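Metal cation efflux system protein CzcD (PDB 6VD9) binds and transports zinc, gives low-level metal resistance probably by cation efflux into the periplasm, and regulates the Czc system for cobalt, zinc and cadmium resistance. Local coordinates at residues Glu9-Ala14 / Ala61-Ile66. Residues are numbered along the deposited sequence; the frame is centred on the assembly and turned at random.
Sequences EKQILA and ADKFDI
Gln11 on helix 5-13 meets Phe64 and Lys63 at the C-terminal end of helix 53-64, its hydrocarbon part against the aromatic ring and its amide oxygen against the ammonium group. The close-fitting half is apolar. Gln11 CG reaches the rim of the Phe64 ring near the ring plane, 3.9 Å from CZ, and Gln11 CB follows at 4.1 Å from CE2. The amide plane lies 40° from the ring plane, and the glutamine meets the ring at its edge through CG, not through the amide. One face of the same ring carries the neighbouring Lys63, whose CB stands 3.7 Å above the plane and offset toward the rim. Met59 touches both Gln11 and Phe64, and Glu7 and Val8 meet Phe64 from helix 5-13, which extends this packing along the two helices.

The solvent side is looser. Lys63 runs out extended beyond CG and crosses the glutamine side chain at about a right angle, bringing NZ to 3.3 Å from Gln11 OE1 in a weak hydrogen bond. With Gln11 CG anti to its carbonyl carbon (chi1 -67°) the methylene lies at the ring, and a bend at chi2 then swings the amide away to the lysine. Its NE2 makes another weak bond to Glu7, so both ends of the amide are tethered, though lightly. Only 125 Å² is buried between the segments, and the Gln11 and Lys63 CA atoms stay 8.9 Å apart.

Beyond Phe64 the chain leaves the helix at Asp65, where phi is positive, and Ile66 turns to Ala34 and Leu36 on strand 34-42; helix 5-13 rests on the sheet through Ile12, which packs on Phe21 of strand 18-28. The pair of helices laid over a three-stranded mixed sheet is characteristic of the cytoplasmic C-terminal dimerisation domain of cation diffusion facilitators, a ferredoxin-like α/β fold.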
loop_
_atom_site.group_PDB
_atom_site.type_symbol
_atom_site.label_atom_id
_atom_site.label_comp_id
_atom_site.label_asym_id
_atom_site.label_seq_id
_atom_site.Cartn_x
_atom_site.Cartn_y
_atom_site.Cartn_z
ATOM N N GLU A 9 7.514 14.528 -1.193
ATOM C CA GLU A 9 7.291 14.365 -2.662
ATOM C C GLU A 9 8.631 14.219 -3.382
ATOM O O GLU A 9 8.800 13.280 -4.191
ATOM C CB GLU A 9 6.486 15.558 -3.206
ATOM C CG GLU A 9 5.120 15.714 -2.555
ATOM C CD GLU A 9 4.524 17.082 -2.824
ATOM O OE1 GLU A 9 5.320 18.005 -3.131
ATOM O OE2 GLU A 9 3.292 17.191 -2.774
ATOM N N LYS A 10 9.571 15.127 -3.140
ATOM C CA LYS A 10 10.904 15.104 -3.795
ATOM C C LYS A 10 11.551 13.764 -3.487
ATOM O O LYS A 10 12.119 13.151 -4.385
ATOM C CB LYS A 10 11.765 16.282 -3.308
ATOM C CG LYS A 10 13.217 16.296 -3.783
ATOM C CD LYS A 10 13.997 17.629 -3.535
ATOM C CE LYS A 10 15.405 17.546 -4.105
ATOM N NZ LYS A 10 16.251 18.741 -3.851
ATOM N N GLN A 11 11.506 13.317 -2.235
ATOM C CA GLN A 11 12.271 12.108 -1.870
ATOM C C GLN A 11 11.622 10.870 -2.501
ATOM O O GLN A 11 12.376 9.923 -2.791
ATOM C CB GLN A 11 12.432 11.991 -0.356
ATOM C CG GLN A 11 13.319 13.086 0.211
ATOM C CD GLN A 11 14.662 13.124 -0.475
ATOM O OE1 GLN A 11 15.261 12.094 -0.776
ATOM N NE2 GLN A 11 15.128 14.335 -0.737
ATOM N N ILE A 12 10.285 10.843 -2.629
ATOM C CA ILE A 12 9.558 9.718 -3.282
ATOM C C ILE A 12 10.029 9.656 -4.743
ATOM O O ILE A 12 10.529 8.594 -5.155
ATOM C CB ILE A 12 8.027 9.867 -3.158
ATOM C CG1 ILE A 12 7.589 9.631 -1.711
ATOM C CG2 ILE A 12 7.312 8.935 -4.107
ATOM C CD1 ILE A 12 6.124 9.799 -1.473
ATOM N N LEU A 13 9.937 10.776 -5.466
ATOM C CA LEU A 13 10.322 10.823 -6.907
ATOM C C LEU A 13 11.827 10.618 -7.094
ATOM O O LEU A 13 12.233 10.187 -8.198
ATOM C CB LEU A 13 9.855 12.159 -7.504
ATOM C CG LEU A 13 8.341 12.304 -7.686
ATOM C CD1 LEU A 13 7.996 13.705 -8.266
ATOM C CD2 LEU A 13 7.726 11.194 -8.534
ATOM N N ALA A 14 12.636 10.880 -6.074
ATOM C CA ALA A 14 14.101 10.702 -6.130
ATOM C C ALA A 14 14.462 9.232 -5.926
ATOM O O ALA A 14 15.614 8.866 -6.197
ATOM C CB ALA A 14 14.774 11.563 -5.106
ATOM N N ALA A 61 11.233 6.599 7.168
ATOM C CA ALA A 61 11.597 6.451 8.598
ATOM C C ALA A 61 12.737 7.429 8.908
ATOM O O ALA A 61 12.566 8.242 9.821
ATOM C CB ALA A 61 11.947 5.040 8.906
ATOM N N ASP A 62 13.790 7.419 8.095
ATOM C CA ASP A 62 15.058 8.146 8.386
ATOM C C ASP A 62 14.876 9.651 8.221
ATOM O O ASP A 62 15.378 10.423 9.075
ATOM C CB ASP A 62 16.189 7.684 7.478
ATOM C CG ASP A 62 16.625 6.266 7.764
ATOM O OD1 ASP A 62 16.530 5.862 8.939
ATOM O OD2 ASP A 62 17.017 5.568 6.806
ATOM N N LYS A 63 14.224 10.071 7.139
ATOM C CA LYS A 63 14.169 11.492 6.753
ATOM C C LYS A 63 12.967 12.175 7.404
ATOM O O LYS A 63 13.063 13.392 7.618
ATOM C CB LYS A 63 14.226 11.588 5.229
ATOM C CG LYS A 63 15.431 10.874 4.616
ATOM C CD LYS A 63 15.837 11.386 3.257
ATOM C CE LYS A 63 17.288 11.096 2.936
ATOM N NZ LYS A 63 17.572 11.247 1.495
ATOM N N PHE A 64 11.857 11.469 7.679
ATOM C CA PHE A 64 10.585 12.110 8.097
ATOM C C PHE A 64 10.034 11.507 9.387
ATOM O O PHE A 64 9.008 12.008 9.822
ATOM C CB PHE A 64 9.551 12.061 6.958
ATOM C CG PHE A 64 10.085 12.662 5.691
ATOM C CD1 PHE A 64 10.268 14.039 5.608
ATOM C CD2 PHE A 64 10.471 11.874 4.619
ATOM C CE1 PHE A 64 10.806 14.601 4.466
ATOM C CE2 PHE A 64 11.010 12.446 3.476
ATOM C CZ PHE A 64 11.174 13.812 3.402
ATOM N N ASP A 65 10.639 10.440 9.941
ATOM C CA ASP A 65 10.138 9.780 11.168
ATOM C C ASP A 65 8.730 9.247 10.918
ATOM O O ASP A 65 7.882 9.258 11.873
ATOM C CB ASP A 65 10.270 10.715 12.379
ATOM C CG ASP A 65 11.716 11.141 12.626
ATOM O OD1 ASP A 65 12.590 10.250 12.827
ATOM O OD2 ASP A 65 11.977 12.367 12.584
ATOM N N ILE A 66 8.485 8.749 9.701
ATOM C CA ILE A 66 7.166 8.153 9.333
ATOM C C ILE A 66 7.347 6.640 9.266
ATOM O O ILE A 66 8.121 6.157 8.408
ATOM C CB ILE A 66 6.621 8.736 8.018
ATOM C CG1 ILE A 66 6.499 10.256 8.103
ATOM C CG2 ILE A 66 5.295 8.076 7.661
ATOM C CD1 ILE A 66 5.963 10.925 6.844
#